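Local coordinates for putative ABC transporter, periplasmic binding protein, amino acid (Neisseria gonorrhoeae, PDB 2YJP), which acts as the periplasmic solute receptor for L-cysteine, binding the amino acid between its lobes and probably delivering it to an ABC transporter, at residues L103-A106 against A107-V110; D192-T195 against E196-A200; D249-N252 against W253-E257; A269-K273 against T274-V278; K154-D158 against M159-K163. The protein carries 1 engineered substitution. All blocks are in the same frame, centred on the assembly; numbering follows the deposited sequence.

Contact 1: residues L103-A106 against A107-V110. With ZN (zinc ion), chain G; CYS (cysteine), chain D.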
# COMPACT_ATOMS: atom_id res chain seq x y z
N LEU A 103 9.48 -3.65 -8.43
CA LEU A 103 8.15 -4.14 -8.12
C LEU A 103 8.25 -5.14 -7.00
O LEU A 103 9.05 -6.10 -7.04
CB LEU A 103 7.47 -4.75 -9.36
CG LEU A 103 7.25 -3.82 -10.55
CD1 LEU A 103 6.40 -4.53 -11.68
CD2 LEU A 103 6.66 -2.47 -10.20
N THR A 104 7.45 -4.92 -5.97
CA THR A 104 7.57 -5.71 -4.78
C THR A 104 6.23 -6.35 -4.41
O THR A 104 5.29 -5.60 -4.22
CB THR A 104 7.99 -4.78 -3.59
OG1 THR A 104 9.14 -4.02 -3.97
CG2 THR A 104 8.40 -5.58 -2.37
N GLU A 105 6.13 -7.68 -4.30
CA GLU A 105 4.98 -8.32 -3.57
C GLU A 105 4.82 -7.84 -2.12
O GLU A 105 5.82 -7.48 -1.45
CB GLU A 105 5.13 -9.83 -3.51
CG GLU A 105 5.36 -10.47 -4.90
CD GLU A 105 5.46 -11.99 -4.89
OE1 GLU A 105 5.70 -12.59 -3.83
OE2 GLU A 105 5.29 -12.62 -5.97
N ALA A 106 3.59 -7.89 -1.60
CA ALA A 106 3.35 -7.49 -0.19
C ALA A 106 4.28 -8.24 0.73
O ALA A 106 4.91 -7.60 1.57
CB ALA A 106 1.90 -7.71 0.25
N ALA A 107 4.38 -9.56 0.55
CA ALA A 107 5.20 -10.40 1.42
C ALA A 107 6.72 -10.15 1.35
O ALA A 107 7.43 -10.65 2.18
CB ALA A 107 4.90 -11.90 1.19
N ASN A 108 7.20 -9.40 0.36
CA ASN A 108 8.66 -9.26 0.16
C ASN A 108 9.19 -7.93 0.64
O ASN A 108 10.41 -7.70 0.60
CB ASN A 108 9.02 -9.37 -1.34
CG ASN A 108 9.01 -10.81 -1.83
OD1 ASN A 108 9.00 -11.73 -1.04
ND2 ASN A 108 8.98 -10.99 -3.14
N ARG A 109 8.27 -7.06 1.07
CA ARG A 109 8.64 -5.69 1.40
C ARG A 109 9.73 -5.62 2.47
O ARG A 109 10.69 -4.91 2.27
CB ARG A 109 7.45 -4.84 1.80
CG ARG A 109 6.53 -4.53 0.62
CD ARG A 109 5.28 -3.80 1.10
NE ARG A 109 4.47 -4.69 1.91
CZ ARG A 109 3.22 -4.43 2.24
NH1 ARG A 109 2.71 -3.29 1.84
NH2 ARG A 109 2.52 -5.28 2.96
N VAL A 110 9.58 -6.37 3.56
CA VAL A 110 10.53 -6.40 4.63
C VAL A 110 11.87 -6.97 4.12
O VAL A 110 12.90 -6.32 4.27
CB VAL A 110 10.00 -7.23 5.85
CG1 VAL A 110 11.14 -7.56 6.84
CG2 VAL A 110 8.85 -6.49 6.54
ZN ZN G . 5.42 -14.58 -5.30
N CYS D . -1.15 -1.40 3.26
CA CYS D . -1.40 -2.82 3.58
C CYS D . -0.10 -3.47 4.09
O CYS D . 0.93 -2.75 4.23
CB CYS D . -1.88 -3.61 2.37
SG CYS D . -0.79 -3.53 0.94
OXT CYS D . -0.11 -4.67 4.37
O HOH W 1 8.71 -9.11 -5.06
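Arg109 belongs to the cysteine pocket of a type II periplasmic binding protein fold, at the bend between strand 99-103 and helix 109-114, and Ala106, three residues earlier, holds it. The backbone oxygen of Ala106 receives Arg109 NE at 3.0 Å, on a lone pair in the carbonyl plane, though that oxygen lies 29° out of the guanidinium plane; Arg109 N adds a weak bond to it. Ala106 CA lies over one guanidinium face, and a bend at chi3 (-68°) turns the group toward the ligand. There NH2 meets OXT of the bound cysteine at 3.0 Å, in the guanidinium plane, whereas NH1 makes a weak bond to the ligand O and a further one to the carbonyl of Ala123. Arg131 is also hydrogen-bonded to the ligand. Thr104 CG2 packs on Arg109 CG at 3.7 Å. Asn108 N closes the turn onto Glu105 O at 3.0 Å. The side chains of Glu105 and Asn108 run side by side, their carboxylate and amide planes 11° apart, and one water joins Glu105 N to Asn108 ND2. Glu105 grips a zinc ion, shared with Asp192, through OE2 at 2.1 Å and OE1 at 2.5 Å.

Contact 2: residues D192-T195 against E196-A200. With ZN (zinc ion), chain G; ZN (zinc ion), chain J.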
# COMPACT_ATOMS: atom_id res chain seq x y z
N ASP A 192 0.12 -14.56 -3.76
CA ASP A 192 1.26 -13.58 -3.71
C ASP A 192 0.92 -12.17 -4.22
O ASP A 192 1.31 -11.19 -3.63
CB ASP A 192 2.45 -14.12 -4.51
CG ASP A 192 3.17 -15.30 -3.81
OD1 ASP A 192 2.70 -15.69 -2.75
OD2 ASP A 192 4.25 -15.83 -4.28
N GLN A 193 0.16 -12.08 -5.32
CA GLN A 193 -0.07 -10.87 -6.05
C GLN A 193 -1.52 -10.38 -5.96
O GLN A 193 -2.45 -11.24 -5.87
CB GLN A 193 0.21 -11.16 -7.52
CG GLN A 193 1.57 -11.71 -7.75
CD GLN A 193 1.88 -11.83 -9.28
OE1 GLN A 193 1.67 -10.89 -10.03
NE2 GLN A 193 2.38 -12.99 -9.70
N ASN A 194 -1.74 -9.07 -6.07
CA ASN A 194 -3.11 -8.57 -6.03
C ASN A 194 -3.96 -9.07 -7.18
O ASN A 194 -5.08 -9.42 -6.96
CB ASN A 194 -3.21 -7.01 -5.89
CG ASN A 194 -2.73 -6.53 -4.50
OD1 ASN A 194 -3.29 -6.95 -3.48
ND2 ASN A 194 -1.64 -5.71 -4.46
N THR A 195 -3.44 -9.02 -8.40
CA THR A 195 -4.15 -9.45 -9.59
C THR A 195 -4.65 -10.88 -9.43
O THR A 195 -5.81 -11.14 -9.66
CB THR A 195 -3.26 -9.34 -10.84
OG1 THR A 195 -2.91 -7.96 -11.00
CG2 THR A 195 -4.06 -9.78 -12.12
N GLU A 196 -3.79 -11.79 -8.98
CA GLU A 196 -4.25 -13.17 -8.69
C GLU A 196 -5.38 -13.18 -7.68
O GLU A 196 -6.38 -13.89 -7.88
CB GLU A 196 -3.15 -14.06 -8.11
CG GLU A 196 -2.03 -14.44 -9.01
CD GLU A 196 -0.90 -15.14 -8.19
OE1 GLU A 196 -0.48 -14.62 -7.07
OE2 GLU A 196 -0.44 -16.22 -8.66
N THR A 197 -5.23 -12.40 -6.61
CA THR A 197 -6.20 -12.43 -5.52
C THR A 197 -7.61 -11.96 -5.98
O THR A 197 -8.63 -12.61 -5.72
CB THR A 197 -5.72 -11.58 -4.34
OG1 THR A 197 -4.39 -11.99 -3.99
CG2 THR A 197 -6.64 -11.77 -3.12
N PHE A 198 -7.65 -10.87 -6.71
CA PHE A 198 -8.91 -10.38 -7.19
C PHE A 198 -9.46 -11.29 -8.33
O PHE A 198 -10.66 -11.50 -8.39
CB PHE A 198 -8.80 -8.95 -7.63
CG PHE A 198 -8.68 -8.00 -6.51
CD1 PHE A 198 -9.83 -7.49 -5.86
CD2 PHE A 198 -7.42 -7.57 -6.07
CE1 PHE A 198 -9.73 -6.60 -4.82
CE2 PHE A 198 -7.32 -6.64 -5.01
CZ PHE A 198 -8.47 -6.14 -4.41
N ASP A 199 -8.59 -11.81 -9.20
CA ASP A 199 -9.01 -12.82 -10.16
C ASP A 199 -9.62 -14.02 -9.44
O ASP A 199 -10.59 -14.57 -9.90
CB ASP A 199 -7.87 -13.32 -11.10
CG ASP A 199 -7.46 -12.30 -12.18
OD1 ASP A 199 -8.24 -11.36 -12.51
OD2 ASP A 199 -6.32 -12.44 -12.75
N ALA A 200 -9.06 -14.45 -8.32
CA ALA A 200 -9.65 -15.62 -7.69
C ALA A 200 -11.05 -15.29 -7.17
O ALA A 200 -11.89 -16.18 -7.03
CB ALA A 200 -8.78 -16.14 -6.58
ZN ZN G . 5.42 -14.58 -5.30
ZN ZN J . 0.81 -17.38 -7.73
O HOH W 2 0.57 -17.14 -5.32
O HOH W 3 -0.10 -19.54 -8.51
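Gln193 and Glu196 meet at the start of helix 194-202, where Gln193 holds the N-cap position. The tight part of the contact is the first turn. Gln193 O is gripped twice by Thr197: OG1 comes within 2.8 Å from above the carbonyl plane, and Thr197 N lies 3.1 Å away, nearer that plane. The hydroxyl can reach back because chi1 of Thr197 (-52°) sets OG1 beside its own backbone N. The next two bonds of the helix are Phe198 N to Asn194 O and Asp199 N to Thr195 O, and the Phe198 ring turns its edge to Asn194 O, with CD2 3.1 Å from that oxygen. Around this part, Thr197 rests on Leu168 and Leu209 of the neighbouring strands, while Asn194 is fastened to His211 and Asp64.

The other side faces solvent more, and its side chains are held by metal and water and pack less closely. Glu196 extends back along the outside of the turn, and its OE1 takes Gln193 N at 3.2 Å on the anti side, 16° out of the carboxylate plane; this is the N3-to-N-cap half of a capping box. Its OE2 binds a zinc ion at 1.9 Å, completed in part by two waters, one of which also accepts from Asp192 N. Thr195 CG2 runs alongside Asp199 OD2 at 3.5 Å. Asp192 OD2 binds a second zinc ion at 2.0 Å, together with Glu105. Asp192 OD1 and Glu196 OE1 stand 5.5 Å apart, like charges that the zinc ions probably offset.

Contact 3: residues D249-N252 against W253-E257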
# COMPACT_ATOMS: atom_id res chain seq x y z
N ASP A 249 20.25 7.70 8.99
CA ASP A 249 20.59 8.75 8.06
C ASP A 249 19.50 8.96 6.98
O ASP A 249 19.06 10.11 6.77
CB ASP A 249 21.97 8.50 7.44
CG ASP A 249 22.44 9.66 6.63
OD1 ASP A 249 22.73 10.74 7.20
OD2 ASP A 249 22.53 9.51 5.41
N LEU A 250 19.07 7.87 6.33
CA LEU A 250 18.03 7.96 5.31
C LEU A 250 16.64 8.21 5.92
O LEU A 250 15.82 8.95 5.36
CB LEU A 250 17.98 6.70 4.44
CG LEU A 250 17.12 6.82 3.15
CD1 LEU A 250 17.50 7.96 2.18
CD2 LEU A 250 17.09 5.49 2.41
N LEU A 251 16.40 7.57 7.07
CA LEU A 251 15.22 7.78 7.87
C LEU A 251 15.03 9.27 8.17
O LEU A 251 13.94 9.82 7.95
CB LEU A 251 15.28 6.97 9.18
CG LEU A 251 14.05 7.17 10.06
CD1 LEU A 251 12.75 6.57 9.32
CD2 LEU A 251 14.23 6.55 11.49
N ASN A 252 16.08 9.90 8.71
CA ASN A 252 15.97 11.29 9.08
C ASN A 252 15.69 12.22 7.87
O ASN A 252 14.84 13.14 7.96
CB ASN A 252 17.22 11.75 9.82
CG ASN A 252 17.16 13.20 10.16
OD1 ASN A 252 16.18 13.67 10.77
ND2 ASN A 252 18.15 13.93 9.74
N TRP A 253 16.35 11.94 6.75
CA TRP A 253 16.10 12.66 5.50
C TRP A 253 14.69 12.46 4.96
O TRP A 253 14.05 13.45 4.59
CB TRP A 253 17.10 12.23 4.43
CG TRP A 253 17.00 13.08 3.25
CD1 TRP A 253 17.54 14.33 3.07
CD2 TRP A 253 16.27 12.78 2.07
NE1 TRP A 253 17.22 14.79 1.81
CE2 TRP A 253 16.44 13.86 1.18
CE3 TRP A 253 15.51 11.69 1.65
CZ2 TRP A 253 15.84 13.89 -0.08
CZ3 TRP A 253 14.93 11.72 0.40
CH2 TRP A 253 15.09 12.81 -0.45
N VAL A 254 14.21 11.21 4.94
CA VAL A 254 12.82 10.89 4.57
C VAL A 254 11.78 11.63 5.42
O VAL A 254 10.84 12.23 4.88
CB VAL A 254 12.53 9.36 4.48
CG1 VAL A 254 11.07 9.07 4.05
CG2 VAL A 254 13.41 8.71 3.41
N ASN A 255 11.96 11.63 6.74
CA ASN A 255 11.09 12.37 7.68
C ASN A 255 10.94 13.87 7.30
O ASN A 255 9.82 14.36 7.22
CB ASN A 255 11.64 12.30 9.10
CG ASN A 255 11.43 10.94 9.74
OD1 ASN A 255 10.65 10.13 9.27
ND2 ASN A 255 12.15 10.69 10.84
N GLY A 256 12.07 14.56 7.08
CA GLY A 256 12.10 15.95 6.71
C GLY A 256 11.40 16.18 5.37
O GLY A 256 10.65 17.13 5.19
N GLU A 257 11.65 15.27 4.44
CA GLU A 257 10.94 15.31 3.15
C GLU A 257 9.43 15.14 3.23
O GLU A 257 8.73 15.89 2.57
CB GLU A 257 11.48 14.24 2.23
CG GLU A 257 12.84 14.53 1.72
CD GLU A 257 12.81 15.62 0.69
OE1 GLU A 257 11.97 15.49 -0.25
OE2 GLU A 257 13.58 16.61 0.82
O HOH W 4 13.83 12.96 11.88
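Val254 N gives a hydrogen bond to Leu250 O at 2.8 Å, and Asn255 N gives one to Leu251 O at 2.9 Å; both are nearly straight, with N-H...O angles of 169°. Trp253 N to Asp249 O and Gly256 N to Asn252 O, at 3.3 and 3.2 Å, continue the ladder on either side of this pair. Beyond the backbone, a water ties two side chains three residues apart: it donates to Asn252 OD1 at 2.7 Å and accepts from Asn255 ND2. The other end of the Asn255 amide, OD1, is taken by the backbone N of Asp139, which should restrict the rotation of the amide.

Packing follows on the inner face. Leu250 CG meets Val254 CG2 at 4.2 Å, the two side chains inclined to each other, while Leu250 CD1 approaches the Trp253 ring obliquely at CE3. The indole leaves with CG anti to the backbone N (chi1 -171°), which carries it away from the first turn to lie against Asp91 and Leu92. Glu257 CG lies 3.4 Å above one face of the Trp253 ring, toward its rim. Leu250 and Leu251 both reach Val243 of strand 237-244, and Leu250 also touches Ile51. The arrangement is that of an amphipathic alpha-helix, helix 248-264, with regular i to i+4 bonding and its apolar side laid between a strand and helices 48-54 and 80-93.

Contact 4: residues A269-K273 against T274-V278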
# COMPACT_ATOMS: atom_id res chain seq x y z
N ALA A 269 -1.07 17.69 -3.85
CA ALA A 269 -0.97 17.54 -5.32
C ALA A 269 -0.98 16.06 -5.78
O ALA A 269 -1.72 15.67 -6.71
CB ALA A 269 0.23 18.35 -5.89
N ALA A 270 -0.19 15.23 -5.11
CA ALA A 270 -0.20 13.79 -5.39
C ALA A 270 -1.61 13.17 -5.19
O ALA A 270 -2.01 12.32 -5.96
CB ALA A 270 0.83 13.08 -4.51
N TYR A 271 -2.35 13.60 -4.17
CA TYR A 271 -3.69 13.04 -3.91
C TYR A 271 -4.64 13.50 -5.03
O TYR A 271 -5.43 12.73 -5.54
CB TYR A 271 -4.21 13.48 -2.49
CG TYR A 271 -5.71 13.64 -2.41
CD1 TYR A 271 -6.54 12.58 -2.08
CD2 TYR A 271 -6.30 14.86 -2.69
CE1 TYR A 271 -7.97 12.74 -2.07
CE2 TYR A 271 -7.67 15.03 -2.66
CZ TYR A 271 -8.51 13.99 -2.35
OH TYR A 271 -9.87 14.25 -2.33
N GLU A 272 -4.54 14.76 -5.41
CA GLU A 272 -5.37 15.32 -6.48
C GLU A 272 -5.10 14.65 -7.82
O GLU A 272 -6.01 14.43 -8.56
CB GLU A 272 -5.16 16.84 -6.62
CG GLU A 272 -6.02 17.62 -5.64
CD GLU A 272 -5.59 19.05 -5.47
OE1 GLU A 272 -4.75 19.53 -6.28
OE2 GLU A 272 -6.07 19.71 -4.51
N LYS A 273 -3.84 14.29 -8.08
CA LYS A 273 -3.50 13.64 -9.33
C LYS A 273 -3.96 12.20 -9.39
O LYS A 273 -4.41 11.74 -10.42
CB LYS A 273 -2.01 13.74 -9.60
CG LYS A 273 -1.58 13.12 -10.91
CD LYS A 273 -0.06 13.19 -11.07
CE LYS A 273 0.41 12.59 -12.40
NZ LYS A 273 1.86 12.85 -12.63
N THR A 274 -3.86 11.46 -8.30
CA THR A 274 -4.01 10.02 -8.42
C THR A 274 -5.20 9.42 -7.67
O THR A 274 -5.66 8.31 -8.02
CB THR A 274 -2.73 9.28 -7.91
OG1 THR A 274 -2.61 9.46 -6.49
CG2 THR A 274 -1.42 9.75 -8.65
N LEU A 275 -5.68 10.12 -6.63
CA LEU A 275 -6.70 9.57 -5.74
C LEU A 275 -8.06 10.23 -5.94
O LEU A 275 -9.07 9.54 -6.00
CB LEU A 275 -6.30 9.64 -4.23
CG LEU A 275 -5.00 8.89 -3.84
CD1 LEU A 275 -4.71 8.98 -2.38
CD2 LEU A 275 -5.04 7.41 -4.25
N LEU A 276 -8.07 11.56 -6.04
CA LEU A 276 -9.28 12.30 -6.25
C LEU A 276 -10.07 11.84 -7.48
O LEU A 276 -11.30 11.81 -7.40
CB LEU A 276 -9.01 13.84 -6.31
CG LEU A 276 -10.27 14.66 -6.64
CD1 LEU A 276 -11.10 14.95 -5.45
CD2 LEU A 276 -10.05 15.97 -7.27
N PRO A 277 -9.38 11.51 -8.62
CA PRO A 277 -10.17 11.05 -9.77
C PRO A 277 -10.89 9.73 -9.44
O PRO A 277 -11.95 9.44 -9.99
CB PRO A 277 -9.12 10.88 -10.89
CG PRO A 277 -8.01 11.83 -10.51
CD PRO A 277 -7.95 11.71 -8.99
N VAL A 278 -10.35 8.96 -8.53
CA VAL A 278 -10.94 7.67 -8.23
C VAL A 278 -12.12 7.85 -7.26
O VAL A 278 -13.26 7.44 -7.57
CB VAL A 278 -9.90 6.71 -7.68
CG1 VAL A 278 -10.58 5.45 -7.12
CG2 VAL A 278 -8.87 6.40 -8.74
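Tyr271 O receives two good backbone hydrogen bonds as helix 266-274 ends, from Leu275 N at 2.8 Å and Leu276 N at 2.9 Å, arriving from opposite faces of its carbonyl plane, and a weak one from Thr274 N. The bond from Leu275 spans four residues, as in an alpha-helix; that from Leu276 spans five, a wider turn of the pi type. Just before it, Ala270 O is also shared: Thr274 N reaches it at 3.1 Å and Thr274 OG1 at 3.0 Å, again from opposite faces. The hydroxyl gets there from the crowded position between the backbone N and the carbonyl carbon, with chi1 at 68°. The helix C-terminus thus widens into a pi-type turn before the short helix 276-279.

Pro277 has no N-H to continue the pattern, and its CD instead lies against Glu272 O at 3.4 Å. The Tyr271 ring packs against both Leu275 and Leu276. Leu276 CB lies over one face of the ring, 4.0 Å from CZ, and Leu276 CD1 comes within 3.4 Å of the Tyr271 OH. Leu275 crosses the tyrosine side chain at about a right angle, its CB approaching CD1 obliquely at 3.7 Å. Leu275 continues onto Phe80, Pro67 and Phe68, whereas Tyr271 touches Leu289. Lys273 stretches fully extended the other way, to a salt bridge between its NZ and Glu83 OE2 on helix 80-93.

Contact 5: residues K154-D158 against M159-K163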
# COMPACT_ATOMS: atom_id res chain seq x y z
N LYS A 154 -24.47 -12.04 -3.01
CA LYS A 154 -24.24 -12.84 -1.80
C LYS A 154 -23.32 -12.01 -0.88
O LYS A 154 -22.15 -12.38 -0.64
CB LYS A 154 -23.59 -14.18 -2.24
CG LYS A 154 -23.57 -15.33 -1.22
CD LYS A 154 -24.97 -15.83 -0.76
CE LYS A 154 -24.97 -17.29 -0.21
NZ LYS A 154 -26.40 -17.77 -0.08
N PRO A 155 -23.81 -10.85 -0.43
CA PRO A 155 -22.89 -9.97 0.32
C PRO A 155 -22.45 -10.60 1.65
O PRO A 155 -23.26 -11.28 2.34
CB PRO A 155 -23.75 -8.71 0.60
CG PRO A 155 -25.26 -9.15 0.31
CD PRO A 155 -25.21 -10.37 -0.52
N ILE A 156 -21.21 -10.37 2.02
CA ILE A 156 -20.77 -10.79 3.32
C ILE A 156 -20.64 -9.55 4.23
O ILE A 156 -19.87 -8.59 3.90
CB ILE A 156 -19.41 -11.48 3.17
CG1 ILE A 156 -19.51 -12.72 2.28
CG2 ILE A 156 -18.78 -11.78 4.57
CD1 ILE A 156 -20.48 -13.88 2.83
N THR A 157 -21.33 -9.59 5.36
CA THR A 157 -21.39 -8.48 6.32
C THR A 157 -20.98 -8.96 7.69
O THR A 157 -20.73 -8.15 8.57
CB THR A 157 -22.80 -7.84 6.41
OG1 THR A 157 -23.79 -8.86 6.69
CG2 THR A 157 -23.18 -7.07 5.08
N ASP A 158 -20.95 -10.27 7.94
CA ASP A 158 -20.45 -10.66 9.24
C ASP A 158 -19.59 -11.95 9.20
O ASP A 158 -19.65 -12.72 8.24
CB ASP A 158 -21.59 -10.75 10.24
CG ASP A 158 -22.46 -11.95 9.99
OD1 ASP A 158 -22.08 -12.99 9.67
OD2 ASP A 158 -23.61 -12.07 10.11
N MET A 159 -18.81 -12.19 10.26
CA MET A 159 -17.86 -13.33 10.29
C MET A 159 -18.57 -14.70 10.32
O MET A 159 -18.12 -15.67 9.68
CB MET A 159 -16.92 -13.21 11.47
CG MET A 159 -16.26 -11.81 11.56
SD MET A 159 -15.22 -11.67 10.12
CE MET A 159 -14.55 -9.97 10.37
N ALA A 160 -19.71 -14.82 11.01
CA ALA A 160 -20.45 -16.10 10.94
C ALA A 160 -20.75 -16.54 9.50
O ALA A 160 -20.88 -17.72 9.21
CB ALA A 160 -21.76 -16.08 11.75
N GLN A 161 -20.89 -15.59 8.59
CA GLN A 161 -21.16 -15.89 7.17
C GLN A 161 -19.96 -16.55 6.48
O GLN A 161 -20.13 -17.17 5.42
CB GLN A 161 -21.59 -14.64 6.42
CG GLN A 161 -23.04 -14.22 6.70
CD GLN A 161 -23.32 -12.81 6.23
OE1 GLN A 161 -22.41 -11.98 6.09
NE2 GLN A 161 -24.56 -12.52 6.03
N LEU A 162 -18.77 -16.51 7.07
CA LEU A 162 -17.68 -17.23 6.50
C LEU A 162 -17.62 -18.75 6.84
O LEU A 162 -16.80 -19.51 6.26
CB LEU A 162 -16.38 -16.49 6.76
CG LEU A 162 -16.35 -15.04 6.22
CD1 LEU A 162 -15.14 -14.24 6.74
CD2 LEU A 162 -16.43 -14.92 4.70
N LYS A 163 -18.52 -19.24 7.72
CA LYS A 163 -18.54 -20.67 8.09
C LYS A 163 -18.56 -21.64 6.89
O LYS A 163 -19.46 -21.58 6.02
CB LYS A 163 -19.77 -20.96 8.95
CG LYS A 163 -19.88 -22.41 9.48
CD LYS A 163 -19.08 -22.59 10.79
O HOH W 5 -25.07 -10.29 4.46
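Asp158 and Gln161 are the first and last residues of a type I/III (3-10) turn, bonded to each other in the manner of a capping box at the start of the short 3-10 segment 160-162, in the connection between strands 142-151 and 166-170. The phi/psi values of the central residues, Met159 and Ala160, both fall in the helical region. Gln161 N is held twice by Asp158: by the backbone O, which it meets from above the carbonyl plane, and by OD1, nearly along the C-O direction, each at 3.1 Å. The aspartate chi1 of 73°, with CG between its backbone N and carbonyl carbon, brings OD1 back to Gln161 N.

The glutamine replies with its own side chain. From an extended chain, Gln161 OE1 accepts Thr157 N at 2.7 Å, in the carbonyl plane, and Asp158 N at 2.9 Å, from 46° above that plane. Two bonds on one oxygen, both nearly straight, hold the amide oxygen against the backbone of 157-158. Its NE2 donates to a water at 2.8 Å, and the same water joins Pro155 O and Thr157 OG1, so both ends of the amide are engaged.

Beneath this polar layer Ile156 CD1 packs on Gln161 CB at 3.8 Å, the two side chains running past each other in opposite directions, and Ile156 CG2 meets Leu162 CD2 at 3.9 Å. Leu162 then packs on Val186 and Val207, Thr157 on Ala229 of strand 226-230, and Met159 on His183, a zinc ligand. Ile156 N is tied to Ser150 OG, joining the turn to the end of strand 142-151.

How the contacts relate
Contacts 1 and 2 touch and share a zinc ion, their centres about 14 Å apart. Of the five, contact 1 alone includes a residue touching the bound cysteine. Contacts 1 and 2 both lie at helix starts, where a carbonyl holds the arginine in one and a carboxylate takes the N-H of the N-cap residue in the other. Contacts 3 and 4 lie on consecutive helices, 248-264 and 266-274, yet differ: regular i to i+4 bonding with an apolar face in one, a widened helix end under a tyrosine ring in the other. Contact 5 is a loop fixed by side-chain-to-backbone bonds. Contact 1 lies closest to the chain's centre, about 10 Å between centres, and contact 5 farthest, about 25 Å.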